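PDB 3AIZ: DNA polymerase sliding clamp B from Sulfolobus tokodaii, which assembles with partner subunits into a toroid that encircles DNA and tethers the replicative polymerase and other DNA-processing proteins to it. Local coordinates for residues Thr23-Leu28 with Gly67-Ile72; Glu155-Ser160 with Tyr200-Leu205; Ser7-Phe12 with Lys85-Thr90; Ser213-Val218 with Glu231-Ser236. One frame throughout, in Å; residues are numbered along the deposited sequence.

Overall arrangement
Contacts 1 and 3 belong to the N-terminal PCNA domain, contacts 2 and 4 to the C-terminal one. Along the chain, contact 1 is nested inside the loop closed by contact 3, and contacts 2 and 4 follow. Contacts 2 and 3 lie farthest apart (centres about 34 Å), on opposite sides of the centre of the chain. Contact 1 lies about 19 Å, centre to centre, from contact 3, and helix 9-16 leads to strand 25-30. Contacts 3 and 4, centres about 15 Å apart, touch: a probable hydrogen bond between D11 OD2 and S236 OG joins the two domains, whose strands 46-53 and 239-244 also pair, consistent with one continuous arc of the ring.

Contact 1. Residues Thr23-Leu28 with Gly67-Ile72; sequences TDEIIL and GIKINI
E25-L28 and G67-N71 run antiparallel as neighbouring strands, their axes 4.4 Å apart at closest approach and inclined at 157°. I26 and I70 exchange two backbone hydrogen bonds, as do L28 and I68. E25 with N71 and I27 with K69 are the non-hydrogen-bonded pairs, where CA-H groups approach carbonyl oxygens instead. At the end of the pairing, I72 N, in the first turn of helix 72-80, donates to D24 O (2.9 Å), while N71 occupies the N-cap and its OD1 accepts from N73 N. This is the strand-to-helix junction of the N-terminal PCNA domain, which hands the chain from a sheet of the outer layer to one of the helices that line the bore of such rings. On the face carrying E25, I27, K69 and N71, the lysine stem sets off with CG anti to the backbone N (chi1 -175°); CB and CG pass obliquely by I27 CG1, 3.9 Å from K69 CB. Its last torsion bends NZ over CB and CG of E25, into a salt bridge of 3.5 Å with E25 OE1. The other face is apolar: I26 CG2 meets I72 CB at 4.0 Å, the two side chains crossing at about a right angle, and the methyls L28 CD1 and I70 CD1 touch at 3.5 Å. L98 of strand 97-104 covers L28, I68 and I70.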
loop_
_atom_site.group_PDB
_atom_site.type_symbol
_atom_site.label_atom_id
_atom_site.label_comp_id
_atom_site.label_asym_id
_atom_site.label_seq_id
_atom_site.Cartn_x
_atom_site.Cartn_y
_atom_site.Cartn_z
ATOM N N THR A 23 30.991 -13.426 3.965
ATOM C CA THR A 23 31.229 -12.234 4.766
ATOM C C THR A 23 31.038 -10.985 3.908
ATOM O O THR A 23 30.785 -11.082 2.707
ATOM C CB THR A 23 32.640 -12.247 5.395
ATOM O OG1 THR A 23 32.846 -11.049 6.155
ATOM C CG2 THR A 23 33.708 -12.357 4.320
ATOM N N ASP A 24 31.150 -9.814 4.526
ATOM C CA ASP A 24 30.954 -8.555 3.816
ATOM C C ASP A 24 32.004 -8.331 2.728
ATOM O O ASP A 24 31.789 -7.552 1.800
ATOM C CB ASP A 24 30.954 -7.379 4.795
ATOM C CG ASP A 24 29.749 -7.386 5.716
ATOM O OD1 ASP A 24 28.958 -8.352 5.658
ATOM O OD2 ASP A 24 29.592 -6.423 6.497
ATOM N N GLU A 25 33.134 -9.021 2.845
ATOM C CA GLU A 25 34.239 -8.836 1.911
ATOM C C GLU A 25 34.538 -10.109 1.124
ATOM O O GLU A 25 34.589 -11.201 1.690
ATOM C CB GLU A 25 35.497 -8.389 2.659
ATOM C CG GLU A 25 35.301 -7.175 3.561
ATOM C CD GLU A 25 35.266 -5.865 2.794
ATOM O OE1 GLU A 25 35.963 -5.757 1.762
ATOM O OE2 GLU A 25 34.548 -4.938 3.231
ATOM N N ILE A 26 34.733 -9.963 -0.182
ATOM C CA ILE A 26 35.157 -11.079 -1.018
ATOM C C ILE A 26 36.327 -10.655 -1.894
ATOM O O ILE A 26 36.591 -9.464 -2.054
ATOM C CB ILE A 26 34.027 -11.588 -1.928
ATOM C CG1 ILE A 26 33.744 -10.579 -3.042
ATOM C CG2 ILE A 26 32.776 -11.872 -1.117
ATOM C CD1 ILE A 26 32.728 -11.059 -4.053
ATOM N N ILE A 27 37.024 -11.634 -2.460
ATOM C CA ILE A 27 38.140 -11.349 -3.350
ATOM C C ILE A 27 37.817 -11.757 -4.782
ATOM O O ILE A 27 37.773 -12.944 -5.103
ATOM C CB ILE A 27 39.425 -12.063 -2.896
ATOM C CG1 ILE A 27 39.854 -11.562 -1.516
ATOM C CG2 ILE A 27 40.540 -11.849 -3.907
ATOM C CD1 ILE A 27 41.147 -12.171 -1.021
ATOM N N LEU A 28 37.578 -10.765 -5.635
ATOM C CA LEU A 28 37.382 -11.010 -7.056
ATOM C C LEU A 28 38.725 -11.255 -7.728
ATOM O O LEU A 28 39.592 -10.382 -7.737
ATOM C CB LEU A 28 36.688 -9.823 -7.721
ATOM C CG LEU A 28 35.166 -9.729 -7.627
ATOM C CD1 LEU A 28 34.690 -8.407 -8.199
ATOM C CD2 LEU A 28 34.511 -10.894 -8.352
ATOM N N GLY A 67 43.893 -9.651 -8.005
ATOM C CA GLY A 67 42.683 -9.829 -7.221
ATOM C C GLY A 67 42.318 -8.596 -6.418
ATOM O O GLY A 67 43.177 -7.980 -5.789
ATOM N N ILE A 68 41.039 -8.233 -6.437
ATOM C CA ILE A 68 40.572 -7.055 -5.716
ATOM C C ILE A 68 39.584 -7.428 -4.616
ATOM O O ILE A 68 38.490 -7.918 -4.892
ATOM C CB ILE A 68 39.896 -6.044 -6.660
ATOM C CG1 ILE A 68 40.694 -5.902 -7.957
ATOM C CG2 ILE A 68 39.736 -4.697 -5.971
ATOM C CD1 ILE A 68 40.108 -4.898 -8.927
ATOM N N LYS A 69 39.974 -7.188 -3.369
ATOM C CA LYS A 69 39.110 -7.470 -2.228
ATOM C C LYS A 69 38.100 -6.343 -2.035
ATOM O O LYS A 69 38.459 -5.238 -1.631
ATOM C CB LYS A 69 39.946 -7.661 -0.962
ATOM C CG LYS A 69 39.147 -8.072 0.262
ATOM C CD LYS A 69 40.068 -8.451 1.410
ATOM C CE LYS A 69 39.280 -8.887 2.634
ATOM N NZ LYS A 69 38.464 -7.774 3.191
ATOM N N ILE A 70 36.834 -6.629 -2.326
ATOM C CA ILE A 70 35.790 -5.610 -2.286
ATOM C C ILE A 70 34.639 -5.981 -1.354
ATOM O O ILE A 70 34.489 -7.138 -0.964
ATOM C CB ILE A 70 35.211 -5.358 -3.688
ATOM C CG1 ILE A 70 34.382 -6.560 -4.142
ATOM C CG2 ILE A 70 36.326 -5.063 -4.679
ATOM C CD1 ILE A 70 33.727 -6.375 -5.488
ATOM N N ASN A 71 33.831 -4.983 -1.005
ATOM C CA ASN A 71 32.638 -5.196 -0.196
ATOM C C ASN A 71 31.484 -5.674 -1.066
ATOM O O ASN A 71 30.935 -4.910 -1.862
ATOM C CB ASN A 71 32.257 -3.906 0.537
ATOM C CG ASN A 71 31.114 -4.102 1.520
ATOM O OD1 ASN A 71 30.250 -4.958 1.328
ATOM N ND2 ASN A 71 31.105 -3.302 2.580
ATOM N N ILE A 72 31.117 -6.942 -0.912
ATOM C CA ILE A 72 30.105 -7.561 -1.761
ATOM C C ILE A 72 28.755 -6.847 -1.697
ATOM O O ILE A 72 28.004 -6.838 -2.673
ATOM C CB ILE A 72 29.912 -9.050 -1.411
ATOM C CG1 ILE A 72 28.959 -9.712 -2.407
ATOM C CG2 ILE A 72 29.403 -9.204 0.013
ATOM C CD1 ILE A 72 28.734 -11.180 -2.149
#

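Contact 2. Residues Glu155-Ser160 with Tyr200-Leu205; sequences EEVEIS and YSIEVL
V157 and Y200 form an antiparallel hydrogen-bonded pair, V157 N to Y200 O and Y200 N to V157 O, each 2.9 Å. On the buried side of this pair one valine serves two partners. V157 CG2, anti to its carbonyl carbon (chi1 -180° sends CG1 anti to the backbone N), meets I202 CG1, while CB and CG1 both lie 3.9 Å from L205 CD2; each partner crosses the valine at about a right angle. Farther along, I159 CG2 abuts the rim of the Y200 ring in the ring plane, 3.4 Å from CE1, and the phenol OH beyond is bonded to I226 O. M228 of strand 226-233 backs I159, Y200 and L205. The contact marks the point in the C-terminal PCNA domain where strand 196-201 gives way to helix 202-211: S201 stands at the N-cap, and L205 N already bonds to S201 O as the first turn closes. Toward solvent the grip slackens. I202 CG1 still packs on the backbone at E155-E156, but I202 N reaches E155 O through a weak bond of 3.4 Å, and the like charges of E155 OE2 and E203 OE2 stay 6.6 Å apart. E156, also exposed, has a weak, long ion pair with R247.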
loop_
_atom_site.group_PDB
_atom_site.type_symbol
_atom_site.label_atom_id
_atom_site.label_comp_id
_atom_site.label_asym_id
_atom_site.label_seq_id
_atom_site.Cartn_x
_atom_site.Cartn_y
_atom_site.Cartn_z
ATOM N N GLU A 155 18.770 -35.279 9.943
ATOM C CA GLU A 155 19.878 -34.395 10.283
ATOM C C GLU A 155 21.064 -34.683 9.363
ATOM O O GLU A 155 21.951 -33.847 9.189
ATOM C CB GLU A 155 20.275 -34.575 11.750
ATOM C CG GLU A 155 21.249 -33.526 12.268
ATOM C CD GLU A 155 21.365 -33.536 13.783
ATOM O OE1 GLU A 155 20.573 -34.247 14.438
ATOM O OE2 GLU A 155 22.246 -32.829 14.319
ATOM N N GLU A 156 21.062 -35.876 8.774
ATOM C CA GLU A 156 22.050 -36.255 7.771
ATOM C C GLU A 156 21.353 -36.853 6.557
ATOM O O GLU A 156 20.496 -37.725 6.693
ATOM C CB GLU A 156 23.033 -37.279 8.334
ATOM C CG GLU A 156 23.961 -36.752 9.410
ATOM C CD GLU A 156 24.963 -37.799 9.862
ATOM O OE1 GLU A 156 24.869 -38.953 9.388
ATOM O OE2 GLU A 156 25.843 -37.468 10.686
ATOM N N VAL A 157 21.723 -36.386 5.371
ATOM C CA VAL A 157 21.174 -36.932 4.138
ATOM C C VAL A 157 22.098 -37.996 3.570
ATOM O O VAL A 157 23.293 -37.760 3.396
ATOM C CB VAL A 157 20.985 -35.847 3.065
ATOM C CG1 VAL A 157 20.407 -36.457 1.800
ATOM C CG2 VAL A 157 20.086 -34.743 3.578
ATOM N N GLU A 158 21.545 -39.168 3.284
ATOM C CA GLU A 158 22.304 -40.209 2.606
ATOM C C GLU A 158 21.875 -40.313 1.150
ATOM O O GLU A 158 20.790 -40.809 0.846
ATOM C CB GLU A 158 22.133 -41.560 3.301
ATOM C CG GLU A 158 22.716 -42.723 2.513
ATOM C CD GLU A 158 22.671 -44.030 3.274
ATOM O OE1 GLU A 158 23.054 -44.040 4.465
ATOM O OE2 GLU A 158 22.261 -45.051 2.680
ATOM N N ILE A 159 22.726 -39.833 0.252
ATOM C CA ILE A 159 22.451 -39.929 -1.173
ATOM C C ILE A 159 23.189 -41.125 -1.767
ATOM O O ILE A 159 24.354 -41.368 -1.453
ATOM C CB ILE A 159 22.830 -38.632 -1.920
ATOM C CG1 ILE A 159 22.330 -38.679 -3.365
ATOM C CG2 ILE A 159 24.332 -38.400 -1.874
ATOM C CD1 ILE A 159 22.460 -37.361 -4.097
ATOM N N SER A 160 22.497 -41.882 -2.611
ATOM C CA SER A 160 23.078 -43.065 -3.229
ATOM C C SER A 160 22.374 -43.363 -4.544
ATOM O O SER A 160 21.210 -43.014 -4.722
ATOM C CB SER A 160 22.967 -44.270 -2.293
ATOM O OG SER A 160 21.615 -44.637 -2.096
ATOM N N TYR A 200 25.822 -36.481 3.721
ATOM C CA TYR A 200 26.125 -35.058 3.834
ATOM C C TYR A 200 25.259 -34.379 4.887
ATOM O O TYR A 200 24.189 -34.874 5.240
ATOM C CB TYR A 200 25.941 -34.359 2.485
ATOM C CG TYR A 200 26.722 -34.993 1.361
ATOM C CD1 TYR A 200 26.113 -35.875 0.480
ATOM C CD2 TYR A 200 28.071 -34.715 1.184
ATOM C CE1 TYR A 200 26.824 -36.460 -0.547
ATOM C CE2 TYR A 200 28.791 -35.295 0.160
ATOM C CZ TYR A 200 28.162 -36.166 -0.703
ATOM O OH TYR A 200 28.873 -36.747 -1.727
ATOM N N SER A 201 25.730 -33.241 5.385
ATOM C CA SER A 201 24.983 -32.461 6.364
ATOM C C SER A 201 23.719 -31.873 5.744
ATOM O O SER A 201 23.775 -31.251 4.684
ATOM C CB SER A 201 25.858 -31.342 6.928
ATOM O OG SER A 201 25.117 -30.500 7.793
ATOM N N ILE A 202 22.582 -32.074 6.404
ATOM C CA ILE A 202 21.320 -31.523 5.924
ATOM C C ILE A 202 21.347 -30.001 5.949
ATOM O O ILE A 202 20.848 -29.349 5.036
ATOM C CB ILE A 202 20.121 -32.017 6.752
ATOM C CG1 ILE A 202 19.913 -33.514 6.542
ATOM C CG2 ILE A 202 18.857 -31.261 6.369
ATOM C CD1 ILE A 202 18.495 -33.966 6.784
ATOM N N GLU A 203 21.934 -29.443 7.003
ATOM C CA GLU A 203 22.054 -27.997 7.135
ATOM C C GLU A 203 22.703 -27.392 5.896
ATOM O O GLU A 203 22.226 -26.395 5.354
ATOM C CB GLU A 203 22.871 -27.640 8.379
ATOM C CG GLU A 203 22.220 -28.055 9.689
ATOM C CD GLU A 203 20.951 -27.276 9.980
ATOM O OE1 GLU A 203 20.830 -26.132 9.491
ATOM O OE2 GLU A 203 20.078 -27.805 10.701
ATOM N N VAL A 204 23.791 -28.008 5.446
ATOM C CA VAL A 204 24.544 -27.492 4.313
ATOM C C VAL A 204 23.862 -27.814 2.988
ATOM O O VAL A 204 23.696 -26.939 2.138
ATOM C CB VAL A 204 25.973 -28.052 4.292
ATOM C CG1 VAL A 204 26.769 -27.416 3.165
ATOM C CG2 VAL A 204 26.647 -27.811 5.631
ATOM N N LEU A 205 23.470 -29.071 2.818
ATOM C CA LEU A 205 22.828 -29.506 1.585
ATOM C C LEU A 205 21.530 -28.737 1.343
ATOM O O LEU A 205 21.176 -28.437 0.204
ATOM C CB LEU A 205 22.552 -31.009 1.631
ATOM C CG LEU A 205 22.284 -31.675 0.283
ATOM C CD1 LEU A 205 23.516 -31.566 -0.600
ATOM C CD2 LEU A 205 21.885 -33.129 0.469
#

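Contact 3. Residues Ser7-Phe12 with Lys85-Thr90; sequences SSAKDF and KSATVT. With SO4 (sulfate ion), chain F.
The capped start of helix 9-16 rests on the loop leading into strand 88-93, where A9 N donates to A87 O at 2.7 Å with an N-H...O angle of 166°. S8 is the N-cap: its OG, anti to its own backbone N (chi1 177°), accepts from D11 N at 3.1 Å. One early amide of the helix is thus held by the cap and another by the neighbouring loop. The A9 CB packs against V89 CG2 (3.4 Å) and A87 CB, while V89 also packs on L79 of helix 72-80. Strand 88-93 is the neighbour of strand 3-6, V89 pairing through its backbone with Y6, and the chain leaves strand 3-6 to enter the helix; within the N-terminal PCNA domain the contact therefore joins the start of helix 9-16 to the strand that pairs with its predecessor. On the exposed flank, K10 and K85 touch through their aliphatic stems, CD to CG at 3.9 Å. The K10 chain then bends back and brings NZ within 3.5 Å of D11 OD1 in a salt bridge. K85 instead faces a sulfate, probably from the crystallisation liquor: its backbone N binds O4 (2.8 Å) and its NZ binds O1 weakly, and S84 OG and K106 NZ are also hydrogen-bonded to the ion.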
loop_
_atom_site.group_PDB
_atom_site.type_symbol
_atom_site.label_atom_id
_atom_site.label_comp_id
_atom_site.label_asym_id
_atom_site.label_seq_id
_atom_site.Cartn_x
_atom_site.Cartn_y
_atom_site.Cartn_z
ATOM N N SER A 7 27.358 -9.868 -19.857
ATOM C CA SER A 7 26.146 -9.565 -20.618
ATOM C C SER A 7 24.848 -9.567 -19.810
ATOM O O SER A 7 23.781 -9.298 -20.357
ATOM C CB SER A 7 26.006 -10.523 -21.805
ATOM O OG SER A 7 25.729 -11.840 -21.363
ATOM N N SER A 8 24.930 -9.865 -18.518
ATOM C CA SER A 8 23.721 -9.930 -17.700
ATOM C C SER A 8 23.917 -9.452 -16.263
ATOM O O SER A 8 24.522 -10.141 -15.444
ATOM C CB SER A 8 23.145 -11.347 -17.700
ATOM O OG SER A 8 22.005 -11.426 -16.862
ATOM N N ALA A 9 23.387 -8.271 -15.965
ATOM C CA ALA A 9 23.426 -7.734 -14.613
ATOM C C ALA A 9 22.608 -8.607 -13.671
ATOM O O ALA A 9 23.018 -8.872 -12.542
ATOM C CB ALA A 9 22.907 -6.305 -14.596
ATOM N N LYS A 10 21.449 -9.055 -14.145
ATOM C CA LYS A 10 20.554 -9.870 -13.334
ATOM C C LYS A 10 21.226 -11.167 -12.895
ATOM O O LYS A 10 21.243 -11.495 -11.708
ATOM C CB LYS A 10 19.262 -10.178 -14.096
ATOM C CG LYS A 10 18.144 -10.721 -13.219
ATOM C CD LYS A 10 16.934 -11.140 -14.043
ATOM C CE LYS A 10 17.211 -12.411 -14.832
ATOM N NZ LYS A 10 17.473 -13.572 -13.935
ATOM N N ASP A 11 21.780 -11.900 -13.855
ATOM C CA ASP A 11 22.452 -13.164 -13.564
ATOM C C ASP A 11 23.626 -12.974 -12.608
ATOM O O ASP A 11 23.822 -13.769 -11.688
ATOM C CB ASP A 11 22.913 -13.840 -14.857
ATOM C CG ASP A 11 21.754 -14.378 -15.676
ATOM O OD1 ASP A 11 20.660 -14.565 -15.103
ATOM O OD2 ASP A 11 21.935 -14.618 -16.888
ATOM N N PHE A 12 24.398 -11.915 -12.828
ATOM C CA PHE A 12 25.508 -11.568 -11.948
ATOM C C PHE A 12 25.015 -11.422 -10.508
ATOM O O PHE A 12 25.650 -11.904 -9.570
ATOM C CB PHE A 12 26.155 -10.262 -12.412
ATOM C CG PHE A 12 27.575 -10.082 -11.949
ATOM C CD1 PHE A 12 28.575 -9.767 -12.854
ATOM C CD2 PHE A 12 27.910 -10.226 -10.613
ATOM C CE1 PHE A 12 29.882 -9.598 -12.435
ATOM C CE2 PHE A 12 29.215 -10.060 -10.189
ATOM C CZ PHE A 12 30.203 -9.745 -11.101
ATOM N N LYS A 85 16.050 -6.602 -17.592
ATOM C CA LYS A 85 16.696 -7.903 -17.472
ATOM C C LYS A 85 17.730 -8.092 -18.578
ATOM O O LYS A 85 18.395 -9.125 -18.652
ATOM C CB LYS A 85 15.661 -9.028 -17.523
ATOM C CG LYS A 85 14.661 -9.003 -16.378
ATOM C CD LYS A 85 13.673 -10.155 -16.480
ATOM C CE LYS A 85 12.657 -10.112 -15.351
ATOM N NZ LYS A 85 11.885 -8.838 -15.351
ATOM N N SER A 86 17.859 -7.086 -19.436
ATOM C CA SER A 86 18.822 -7.126 -20.528
ATOM C C SER A 86 20.001 -6.199 -20.253
ATOM O O SER A 86 20.827 -5.953 -21.132
ATOM C CB SER A 86 18.150 -6.739 -21.847
ATOM O OG SER A 86 17.098 -7.634 -22.160
ATOM N N ALA A 87 20.073 -5.686 -19.029
ATOM C CA ALA A 87 21.143 -4.773 -18.645
ATOM C C ALA A 87 22.474 -5.503 -18.529
ATOM O O ALA A 87 22.545 -6.596 -17.968
ATOM C CB ALA A 87 20.802 -4.082 -17.336
ATOM N N THR A 88 23.529 -4.895 -19.062
ATOM C CA THR A 88 24.860 -5.486 -19.002
ATOM C C THR A 88 25.665 -4.893 -17.852
ATOM O O THR A 88 25.231 -3.942 -17.206
ATOM C CB THR A 88 25.630 -5.290 -20.323
ATOM O OG1 THR A 88 25.877 -3.895 -20.536
ATOM C CG2 THR A 88 24.829 -5.844 -21.492
ATOM N N VAL A 89 26.837 -5.465 -17.595
ATOM C CA VAL A 89 27.703 -4.991 -16.524
ATOM C C VAL A 89 29.155 -4.928 -16.981
ATOM O O VAL A 89 29.640 -5.829 -17.662
ATOM C CB VAL A 89 27.618 -5.900 -15.284
ATOM C CG1 VAL A 89 28.650 -5.489 -14.249
ATOM C CG2 VAL A 89 26.232 -5.847 -14.692
ATOM N N THR A 90 29.846 -3.856 -16.607
ATOM C CA THR A 90 31.266 -3.740 -16.897
ATOM C C THR A 90 32.059 -3.602 -15.605
ATOM O O THR A 90 31.646 -2.902 -14.682
ATOM C CB THR A 90 31.575 -2.547 -17.826
ATOM O OG1 THR A 90 31.176 -1.326 -17.192
ATOM C CG2 THR A 90 30.838 -2.692 -19.148
HETATM S S SO4 F . 12.255 -6.185 -18.432
HETATM O O1 SO4 F . 11.392 -7.364 -18.427
HETATM O O2 SO4 F . 12.888 -6.055 -19.742
HETATM O O3 SO4 F . 11.457 -4.995 -18.151
HETATM O O4 SO4 F . 13.283 -6.331 -17.406
#

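Contact 4. Residues Ser213-Val218 with Glu231-Ser236; sequences SISQNV and EVPTDS
The backbones come closest at V218 and V232, CA atoms 5.0 Å apart, where the short 3-10 turn S213-I214 and the loop S215-N217 lead into strand 218-223 alongside the end of strand 226-233. These two strands are consecutive and antiparallel, forming a beta hairpin of the C-terminal PCNA domain, and the contact lies at its open end. V218 CA-H approaches E231 O at 3.3 Å, while the regular backbone pairing goes on between E231 and T219. Beyond V232 the strand reaches P233, whose nitrogen carries no hydrogen; N217 O accordingly looks onto the proline CD at 3.2 Å rather than onto an N-H. S215 bridges the gap. Its OG, anti to the backbone N (chi1 177°), donates to P233 O over 2.9 Å, lying in the carbonyl plane on a lone pair, and accepts from N217 N at 3.1 Å, which closes an ST turn. One hydroxyl thereby both shapes the loop and ties it to the strand. N217 sends its own OD1 to K188 NZ, which also holds Q216 O. Next to the serine lies an apolar patch: V232 CG1 touches S215 CB and, 3.6 Å away, I214 CG1. The isoleucine crosses the valine at about a right angle, with its CG1 between the backbone N and the carbonyl carbon (chi1 70°). L240 of strand 239-244 packs on both residues. The second methyl of V232, CG2, comes more loosely to V218 CG1, at 4.5 Å.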
loop_
_atom_site.group_PDB
_atom_site.type_symbol
_atom_site.label_atom_id
_atom_site.label_comp_id
_atom_site.label_asym_id
_atom_site.label_seq_id
_atom_site.Cartn_x
_atom_site.Cartn_y
_atom_site.Cartn_z
ATOM N N SER A 213 18.006 -22.937 -7.146
ATOM C CA SER A 213 16.742 -22.692 -7.835
ATOM C C SER A 213 16.880 -21.632 -8.927
ATOM O O SER A 213 16.048 -21.550 -9.830
ATOM C CB SER A 213 15.648 -22.291 -6.840
ATOM O OG SER A 213 15.955 -21.065 -6.201
ATOM N N ILE A 214 17.938 -20.828 -8.843
ATOM C CA ILE A 214 18.182 -19.775 -9.826
ATOM C C ILE A 214 18.614 -20.347 -11.175
ATOM O O ILE A 214 18.784 -19.609 -12.147
ATOM C CB ILE A 214 19.261 -18.785 -9.343
ATOM C CG1 ILE A 214 20.639 -19.454 -9.342
ATOM C CG2 ILE A 214 18.910 -18.239 -7.966
ATOM C CD1 ILE A 214 21.761 -18.543 -8.898
ATOM N N SER A 215 18.798 -21.662 -11.226
ATOM C CA SER A 215 19.192 -22.333 -12.458
ATOM C C SER A 215 18.159 -23.379 -12.853
ATOM O O SER A 215 17.473 -23.940 -12.000
ATOM C CB SER A 215 20.564 -22.990 -12.299
ATOM O OG SER A 215 20.927 -23.708 -13.465
ATOM N N GLN A 216 18.049 -23.633 -14.152
ATOM C CA GLN A 216 17.126 -24.643 -14.651
ATOM C C GLN A 216 17.869 -25.930 -14.981
ATOM O O GLN A 216 17.255 -26.957 -15.270
ATOM C CB GLN A 216 16.380 -24.133 -15.885
ATOM C CG GLN A 216 15.354 -23.050 -15.588
ATOM C CD GLN A 216 14.604 -22.601 -16.828
ATOM O OE1 GLN A 216 15.183 -22.486 -17.908
ATOM N NE2 GLN A 216 13.310 -22.341 -16.676
ATOM N N ASN A 217 19.194 -25.868 -14.933
ATOM C CA ASN A 217 20.018 -27.024 -15.255
ATOM C C ASN A 217 21.169 -27.199 -14.275
ATOM O O ASN A 217 22.335 -27.001 -14.624
ATOM C CB ASN A 217 20.543 -26.923 -16.687
ATOM C CG ASN A 217 19.427 -26.898 -17.712
ATOM O OD1 ASN A 217 18.984 -27.943 -18.191
ATOM N ND2 ASN A 217 18.958 -25.701 -18.049
ATOM N N VAL A 218 20.830 -27.574 -13.047
ATOM C CA VAL A 218 21.823 -27.807 -12.010
ATOM C C VAL A 218 22.450 -29.186 -12.174
ATOM O O VAL A 218 21.742 -30.184 -12.306
ATOM C CB VAL A 218 21.202 -27.705 -10.607
ATOM C CG1 VAL A 218 22.269 -27.886 -9.541
ATOM C CG2 VAL A 218 20.496 -26.370 -10.438
ATOM N N GLU A 231 26.854 -27.655 -9.681
ATOM C CA GLU A 231 27.091 -26.601 -10.657
ATOM C C GLU A 231 25.790 -25.866 -10.960
ATOM O O GLU A 231 24.805 -26.476 -11.375
ATOM C CB GLU A 231 27.676 -27.179 -11.947
ATOM C CG GLU A 231 28.948 -27.991 -11.753
ATOM C CD GLU A 231 29.542 -28.465 -13.068
ATOM O OE1 GLU A 231 29.270 -27.830 -14.110
ATOM O OE2 GLU A 231 30.284 -29.472 -13.059
ATOM N N VAL A 232 25.794 -24.555 -10.750
ATOM C CA VAL A 232 24.611 -23.735 -10.979
ATOM C C VAL A 232 24.868 -22.735 -12.100
ATOM O O VAL A 232 25.254 -21.594 -11.845
ATOM C CB VAL A 232 24.204 -22.974 -9.704
ATOM C CG1 VAL A 232 22.890 -22.244 -9.918
ATOM C CG2 VAL A 232 24.098 -23.930 -8.527
ATOM N N PRO A 233 24.655 -23.164 -13.351
ATOM C CA PRO A 233 24.899 -22.337 -14.535
ATOM C C PRO A 233 23.802 -21.302 -14.738
ATOM O O PRO A 233 22.663 -21.523 -14.330
ATOM C CB PRO A 233 24.853 -23.350 -15.688
ATOM C CG PRO A 233 24.858 -24.709 -15.043
ATOM C CD PRO A 233 24.216 -24.518 -13.715
ATOM N N THR A 234 24.148 -20.183 -15.366
ATOM C CA THR A 234 23.157 -19.195 -15.768
ATOM C C THR A 234 23.103 -19.146 -17.290
ATOM O O THR A 234 23.980 -19.683 -17.963
ATOM C CB THR A 234 23.481 -17.797 -15.213
ATOM O OG1 THR A 234 24.714 -17.330 -15.772
ATOM C CG2 THR A 234 23.598 -17.840 -13.697
ATOM N N ASP A 235 22.074 -18.503 -17.831
ATOM C CA ASP A 235 21.901 -18.441 -19.278
ATOM C C ASP A 235 22.896 -17.491 -19.940
ATOM O O ASP A 235 22.912 -17.352 -21.162
ATOM C CB ASP A 235 20.467 -18.035 -19.634
ATOM C CG ASP A 235 19.455 -19.119 -19.308
ATOM O OD1 ASP A 235 19.873 -20.266 -19.043
ATOM O OD2 ASP A 235 18.240 -18.824 -19.320
ATOM N N SER A 236 23.729 -16.845 -19.131
ATOM C CA SER A 236 24.694 -15.882 -19.653
ATOM C C SER A 236 26.143 -16.303 -19.406
ATOM O O SER A 236 27.076 -15.574 -19.747
ATOM C CB SER A 236 24.431 -14.489 -19.075
ATOM O OG SER A 236 24.353 -14.529 -17.662
#